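Local structure of centromeric protein-C, isoform A (Drosophila melanogaster, 6O2K) at residues M15-G20 with A24-S29; A54-N57 with M63-Y66; M67-Y72 with G92-E97. The protein probably acts as an adaptor between chromatin and other proteins at the centromere, with this chain forming its dimeric cupin domain. One frame throughout, in Å; residues are numbered along the deposited sequence.

Interaction 1. Residues M15-G20 with A24-S29; sequences MQWLRG and APPSAS
The indole of Trp-17 lies against the chain at Ala-24 to Pro-26. Its CG is anti to the backbone N (chi1 -169°), which swings the ring out from the last turns of helix 6-19 to meet the returning loop. Two prolines touch one face of the indole. Pro-26 brings its CD over the CG-CD2 side of the indole, 3.8 Å from Trp-17 CD2. This CD lies over the face, 21° off the normal of the five-membered ring, a CH-pi contact. The side chains of Trp-17 and Pro-26 cross at about a right angle. Pro-25 uses a backbone carbon instead. Its CA sits 3.7 Å from Trp-17 CD1 and makes a second CH-pi contact with the five-membered ring. Its own ring is less involved, with CB 4.2 Å from Trp-17 NE1. Ala-24 adds its carbonyl O, 3.5 Å from Trp-17 CD1 and oblique to the indole plane. The link across these segments is therefore apolar packing with a CH-pi component. Elsewhere the Trp-17 ring meets Phe-45, and Pro-26 packs on Leu-14 of the same helix. At the helix end Gly-20 has a positive phi, and two bonds run back into the last turn, one of them from Gly-20 N to Trp-17 O (3.1 Å). This Schellman motif ends helix 6-19, and the proline-containing loop packs back on it, ahead of the cupin sheets.

Interaction 2. Residues A54-N57 with M63-Y66; sequences AFYN and MLGY
Ala-54 and Tyr-66 form a hydrogen-bonded antiparallel pair in the beta hairpin of strands 51-55 and 64-69, part of the larger sheet of the cupin fold. Backbone bonds come first. Ala-54 N donates to Tyr-66 O at 3.0 Å. Tyr-66 N returns a bond to Ala-54 O at 2.8 Å. Further toward the turn, Tyr-56 N bonds to Leu-64 O at 3.0 Å. Water 1 bridges the hairpin there: it donates to Tyr-56 O, accepts from Met-63 N and gives a weak bond to Leu-64 O.

Apolar packing follows. Phe-55 and Gly-65 are a non-hydrogen-bonded pair with CA atoms only 3.8 Å apart. With no side chain on Gly-65, Phe-55 CD2 can come within 3.5 Å of Gly-65 CA. Leu-64 CG is anti to its backbone N (chi1 -178°), which lays the side chain beside Tyr-56, pointing the same way, with CG 3.9 Å from Tyr-56 CD2. Leu-64 also packs on Met-116 of the second subunit, while both tyrosines touch Leu-88 of that subunit.

Tyr-56 and Tyr-66 meet as an oblique aromatic pair, with planes at 57°. Each hydroxyl lies near the plane of the other ring, at its edge. Tyr-56 OH also hydrogen-bonds to Gly-114 O of the second subunit. The two hydroxyls are themselves hydrogen-bonded, Tyr-56 OH to Tyr-66 OH 2.7 Å.

Interaction 3. Residues M67-Y72 with G92-E97; sequences MRFKPY and GEFNVE
Phe-69 and Phe-94 meet inside the cupin domain, between strand 64-69 of one sheet and strand 93-99 of the other. Phe-69 is the side chain that presents a face. Its CB leaves the backbone toward the strand of Phe-94 and already lies 4.0 Å from Phe-94 CE1. CG is anti to its own carbonyl carbon; chi1 -77° carries the ring toward Phe-94, and chi2 69° turns its face to it. This CG is 3.5 Å from Phe-94 CE1. The closest approach comes one atom further out, where Phe-69 CD1 stands 3.4 Å from Phe-94 CE1. CD1 also touches the tip of the partner, with Phe-94 CZ 3.8 Å away. Next along this branch, Phe-69 CE1 is 3.8 Å from Phe-94 CE1. On the other branch Phe-69 CD2 is 4.0 Å from that same carbon. The contact therefore runs along the CD1 side of the ring and is displaced from its centre. Phe-94 arrives edge first, with Phe-69 CG near its plane. The ring planes stand at 75° and the centroids are 5.0 Å apart, an edge-to-face (T-shaped) pair. Both rings also pack on Ile-127 of strand 124-129, next to strand 93-99 in its sheet. Phe-94 further touches Ser-135 and Leu-137 of strand 135-141, so it spans the space between the two sheets. The chemistry is purely aromatic and apolar. The slightly positive C-H edge of Phe-94 faces the electron-rich face of Phe-69, which joins the sheets through dispersion and weak electrostatics in a buried place.

In the fold
Strand 64-69 connects the three contacts. Interactions 2 and 3 use its successive halves and lie on opposite sides of the chain's centre, with their own centres about 17 Å apart. Interaction 2 pairs the strand with its hairpin neighbour; interaction 3 joins it to the second sheet. The helix segment of interaction 1 touches the strand through atoms other than the Trp-17 ring: Leu-18 CD2 lies 3.8 Å from Tyr-66 CD2 of interaction 2. Arg-68, from the segment of interaction 3, probably hydrogen-bonds to the helix end, its NE 2.8 Å from Leu-18 O and its NH1 3.0 Å from Trp-17 O. Interactions 1 and 2 both touch the second subunit of the cupin dimer.

Interaction 1. Residues M15-G20 with A24-S29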
# COMPACT_ATOMS: atom_id res chain seq x y z
N MET B 15 7.07 -1.28 9.95
CA MET B 15 5.76 -1.47 10.57
C MET B 15 5.74 -0.98 12.02
O MET B 15 4.74 -0.41 12.48
CB MET B 15 5.33 -2.93 10.48
CG MET B 15 3.86 -3.19 10.84
SD MET B 15 2.64 -2.19 9.95
CE MET B 15 2.98 -2.63 8.24
N GLN B 16 6.84 -1.19 12.75
CA GLN B 16 6.92 -0.66 14.11
C GLN B 16 6.84 0.86 14.11
O GLN B 16 6.21 1.46 14.99
CB GLN B 16 8.21 -1.14 14.77
CG GLN B 16 8.19 -2.62 15.11
CD GLN B 16 8.54 -2.88 16.55
OE1 GLN B 16 9.62 -2.51 17.01
NE2 GLN B 16 7.63 -3.52 17.28
N TRP B 17 7.45 1.50 13.11
CA TRP B 17 7.35 2.95 13.02
C TRP B 17 5.93 3.40 12.68
O TRP B 17 5.43 4.37 13.26
CB TRP B 17 8.34 3.47 11.98
CG TRP B 17 8.47 4.95 12.01
CD1 TRP B 17 9.18 5.70 12.90
CD2 TRP B 17 7.83 5.87 11.13
NE1 TRP B 17 9.04 7.03 12.61
CE2 TRP B 17 8.21 7.17 11.53
CE3 TRP B 17 6.97 5.73 10.04
CZ2 TRP B 17 7.77 8.31 10.88
CZ3 TRP B 17 6.54 6.86 9.40
CH2 TRP B 17 6.93 8.13 9.82
N LEU B 18 5.26 2.70 11.76
CA LEU B 18 3.88 3.05 11.45
C LEU B 18 2.99 2.88 12.67
O LEU B 18 2.10 3.69 12.93
CB LEU B 18 3.35 2.20 10.28
CG LEU B 18 4.00 2.47 8.92
CD1 LEU B 18 3.61 1.43 7.86
CD2 LEU B 18 3.70 3.88 8.46
N ARG B 19 3.24 1.82 13.45
CA ARG B 19 2.44 1.57 14.65
C ARG B 19 2.75 2.55 15.78
O ARG B 19 2.01 2.58 16.77
CB ARG B 19 2.68 0.14 15.16
CG ARG B 19 2.06 -0.96 14.29
CD ARG B 19 2.67 -2.31 14.62
NE ARG B 19 2.13 -2.88 15.86
CZ ARG B 19 2.58 -3.98 16.44
NH1 ARG B 19 3.60 -4.65 15.91
NH2 ARG B 19 2.01 -4.42 17.55
N GLY B 20 3.81 3.34 15.66
CA GLY B 20 4.20 4.22 16.75
C GLY B 20 4.89 3.54 17.90
O GLY B 20 5.15 4.18 18.92
N ALA B 24 12.94 4.28 15.71
CA ALA B 24 13.83 4.31 14.56
C ALA B 24 13.00 4.49 13.30
O ALA B 24 12.09 3.69 13.06
CB ALA B 24 14.65 3.03 14.47
N PRO B 25 13.26 5.51 12.49
CA PRO B 25 12.49 5.69 11.26
C PRO B 25 12.91 4.68 10.21
O PRO B 25 14.01 4.11 10.29
CB PRO B 25 12.86 7.12 10.83
CG PRO B 25 14.23 7.32 11.37
CD PRO B 25 14.25 6.59 12.69
N PRO B 26 12.07 4.44 9.20
CA PRO B 26 12.50 3.59 8.08
C PRO B 26 13.79 4.13 7.48
O PRO B 26 14.11 5.32 7.58
CB PRO B 26 11.33 3.70 7.08
CG PRO B 26 10.19 4.26 7.86
CD PRO B 26 10.78 5.09 8.95
N SER B 27 14.56 3.23 6.88
CA SER B 27 15.87 3.61 6.36
C SER B 27 15.73 4.57 5.17
O SER B 27 14.80 4.48 4.38
CB SER B 27 16.63 2.36 5.93
OG SER B 27 15.80 1.46 5.22
N ALA B 28 16.68 5.49 5.06
CA ALA B 28 16.66 6.42 3.95
C ALA B 28 17.46 5.85 2.77
O ALA B 28 18.05 4.77 2.84
CB ALA B 28 17.20 7.78 4.39
N SER B 29 17.46 6.58 1.65
CA SER B 29 18.24 6.21 0.49
C SER B 29 18.62 7.47 -0.27
O SER B 29 17.93 8.49 -0.18
CB SER B 29 17.48 5.24 -0.42
OG SER B 29 16.70 5.93 -1.38

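Interaction 2. Residues A54-N57 with M63-Y66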
# COMPACT_ATOMS: atom_id res chain seq x y z
N ALA B 54 -0.22 10.35 8.16
CA ALA B 54 1.04 10.67 7.49
C ALA B 54 0.91 10.38 6.01
O ALA B 54 0.63 9.24 5.62
CB ALA B 54 2.21 9.87 8.11
N PHE B 55 1.12 11.38 5.16
CA PHE B 55 1.01 11.18 3.72
C PHE B 55 2.36 11.29 3.03
O PHE B 55 3.22 12.10 3.42
CB PHE B 55 0.02 12.17 3.09
CG PHE B 55 -1.40 11.79 3.30
CD1 PHE B 55 -2.05 12.11 4.48
CD2 PHE B 55 -2.09 11.09 2.32
CE1 PHE B 55 -3.37 11.75 4.68
CE2 PHE B 55 -3.41 10.72 2.52
CZ PHE B 55 -4.04 11.04 3.70
N TYR B 56 2.56 10.45 2.01
CA TYR B 56 3.71 10.61 1.14
C TYR B 56 3.67 11.97 0.47
O TYR B 56 2.61 12.43 0.01
CB TYR B 56 3.75 9.50 0.08
CG TYR B 56 4.03 8.13 0.65
CD1 TYR B 56 5.34 7.71 0.89
CD2 TYR B 56 3.00 7.24 0.92
CE1 TYR B 56 5.60 6.45 1.40
CE2 TYR B 56 3.25 5.97 1.42
CZ TYR B 56 4.56 5.59 1.66
OH TYR B 56 4.82 4.33 2.16
N ASN B 57 4.83 12.63 0.41
CA ASN B 57 4.96 13.95 -0.20
C ASN B 57 5.01 13.84 -1.73
O ASN B 57 5.97 14.25 -2.39
CB ASN B 57 6.21 14.63 0.36
CG ASN B 57 6.23 16.11 0.07
OD1 ASN B 57 5.19 16.72 -0.19
ND2 ASN B 57 7.42 16.70 0.13
N MET B 63 -2.70 12.06 -1.52
CA MET B 63 -3.32 11.01 -2.30
C MET B 63 -2.90 9.61 -1.88
O MET B 63 -3.58 8.65 -2.27
CB MET B 63 -3.03 11.19 -3.80
CG MET B 63 -3.56 12.50 -4.38
SD MET B 63 -5.37 12.70 -4.33
CE MET B 63 -5.85 11.59 -5.62
N LEU B 64 -1.83 9.46 -1.10
CA LEU B 64 -1.43 8.14 -0.62
C LEU B 64 -0.80 8.31 0.76
O LEU B 64 0.18 9.05 0.89
CB LEU B 64 -0.45 7.49 -1.59
CG LEU B 64 0.01 6.08 -1.25
CD1 LEU B 64 -1.14 5.13 -1.37
CD2 LEU B 64 1.15 5.66 -2.19
N GLY B 65 -1.37 7.67 1.78
CA GLY B 65 -0.87 7.89 3.12
C GLY B 65 -1.35 6.83 4.08
O GLY B 65 -1.91 5.81 3.68
N TYR B 66 -1.14 7.09 5.37
CA TYR B 66 -1.49 6.16 6.44
C TYR B 66 -2.30 6.87 7.50
O TYR B 66 -2.04 8.03 7.83
CB TYR B 66 -0.24 5.54 7.10
CG TYR B 66 0.63 4.78 6.12
CD1 TYR B 66 0.33 3.47 5.78
CD2 TYR B 66 1.74 5.38 5.53
CE1 TYR B 66 1.12 2.77 4.85
CE2 TYR B 66 2.53 4.71 4.63
CZ TYR B 66 2.22 3.40 4.29
OH TYR B 66 3.02 2.75 3.38
O HOH W 1 0.13 11.65 -1.36

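Interaction 3. Residues M67-Y72 with G92-E97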
# COMPACT_ATOMS: atom_id res chain seq x y z
N MET B 67 -3.28 6.14 8.05
CA MET B 67 -4.00 6.52 9.26
C MET B 67 -3.62 5.55 10.37
O MET B 67 -3.73 4.34 10.19
CB MET B 67 -5.51 6.48 9.04
CG MET B 67 -6.00 7.31 7.89
SD MET B 67 -7.81 7.28 7.90
CE MET B 67 -8.19 7.82 6.23
N ARG B 68 -3.18 6.11 11.50
CA ARG B 68 -2.79 5.37 12.69
C ARG B 68 -3.86 5.61 13.75
O ARG B 68 -4.13 6.77 14.13
CB ARG B 68 -1.42 5.82 13.21
CG ARG B 68 -0.98 5.12 14.48
CD ARG B 68 0.06 5.95 15.23
NE ARG B 68 1.40 5.78 14.68
CZ ARG B 68 2.36 6.70 14.75
NH1 ARG B 68 3.55 6.44 14.23
NH2 ARG B 68 2.14 7.86 15.34
N PHE B 69 -4.48 4.52 14.20
CA PHE B 69 -5.59 4.54 15.15
C PHE B 69 -5.12 3.98 16.48
O PHE B 69 -4.55 2.89 16.55
CB PHE B 69 -6.77 3.70 14.68
CG PHE B 69 -7.61 4.34 13.61
CD1 PHE B 69 -7.11 4.52 12.33
CD2 PHE B 69 -8.93 4.71 13.87
CE1 PHE B 69 -7.89 5.07 11.32
CE2 PHE B 69 -9.73 5.27 12.87
CZ PHE B 69 -9.20 5.46 11.60
N LYS B 70 -5.44 4.71 17.54
CA LYS B 70 -5.24 4.25 18.88
C LYS B 70 -6.20 3.10 19.17
O LYS B 70 -7.15 2.89 18.43
CB LYS B 70 -5.47 5.41 19.84
CG LYS B 70 -4.53 6.51 19.60
CD LYS B 70 -3.20 5.92 19.90
CE LYS B 70 -2.16 7.00 19.75
NZ LYS B 70 -0.87 6.37 20.04
N PRO B 71 -5.98 2.35 20.25
CA PRO B 71 -6.89 1.23 20.56
C PRO B 71 -8.34 1.68 20.61
O PRO B 71 -8.68 2.63 21.31
CB PRO B 71 -6.40 0.74 21.92
CG PRO B 71 -4.98 1.08 21.96
CD PRO B 71 -4.82 2.36 21.17
N TYR B 72 -9.19 1.00 19.84
CA TYR B 72 -10.63 1.23 19.77
C TYR B 72 -11.00 2.64 19.33
O TYR B 72 -12.17 3.04 19.47
CB TYR B 72 -11.31 0.93 21.12
CG TYR B 72 -11.23 -0.51 21.57
CD1 TYR B 72 -11.65 -1.54 20.75
CD2 TYR B 72 -10.74 -0.83 22.83
CE1 TYR B 72 -11.59 -2.85 21.16
CE2 TYR B 72 -10.67 -2.14 23.25
CZ TYR B 72 -11.10 -3.15 22.41
OH TYR B 72 -11.03 -4.46 22.83
N GLY B 92 -3.56 -4.78 11.96
CA GLY B 92 -4.69 -4.72 12.86
C GLY B 92 -6.02 -5.06 12.23
O GLY B 92 -6.08 -5.85 11.27
N GLU B 93 -7.09 -4.48 12.75
CA GLU B 93 -8.46 -4.80 12.34
C GLU B 93 -9.31 -3.55 12.43
O GLU B 93 -9.15 -2.76 13.38
CB GLU B 93 -9.04 -5.91 13.23
CG GLU B 93 -10.33 -6.57 12.74
CD GLU B 93 -10.84 -7.64 13.71
OE1 GLU B 93 -10.03 -8.14 14.52
OE2 GLU B 93 -12.04 -7.96 13.68
N PHE B 94 -10.22 -3.37 11.48
CA PHE B 94 -11.05 -2.18 11.44
C PHE B 94 -12.50 -2.55 11.16
O PHE B 94 -12.78 -3.51 10.43
CB PHE B 94 -10.57 -1.19 10.35
CG PHE B 94 -9.30 -0.47 10.69
CD1 PHE B 94 -9.33 0.67 11.48
CD2 PHE B 94 -8.07 -0.92 10.22
CE1 PHE B 94 -8.16 1.35 11.78
CE2 PHE B 94 -6.89 -0.25 10.53
CZ PHE B 94 -6.94 0.88 11.31
N ASN B 95 -13.41 -1.77 11.72
CA ASN B 95 -14.82 -1.80 11.36
C ASN B 95 -15.11 -0.54 10.57
O ASN B 95 -14.79 0.57 11.02
CB ASN B 95 -15.70 -1.86 12.61
CG ASN B 95 -15.56 -3.17 13.36
OD1 ASN B 95 -15.24 -4.21 12.78
ND2 ASN B 95 -15.83 -3.14 14.66
N VAL B 96 -15.73 -0.70 9.39
CA VAL B 96 -16.04 0.41 8.50
C VAL B 96 -17.54 0.43 8.25
O VAL B 96 -18.12 -0.59 7.89
CB VAL B 96 -15.27 0.31 7.17
CG1 VAL B 96 -15.65 1.48 6.24
CG2 VAL B 96 -13.75 0.25 7.43
N GLU B 97 -18.16 1.60 8.44
CA GLU B 97 -19.58 1.79 8.15
C GLU B 97 -19.71 2.71 6.94
O GLU B 97 -19.09 3.77 6.91
CB GLU B 97 -20.33 2.41 9.34
CG GLU B 97 -19.88 1.93 10.73
CD GLU B 97 -20.16 0.45 10.97
OE1 GLU B 97 -19.24 -0.25 11.48
OE2 GLU B 97 -21.28 -0.02 10.67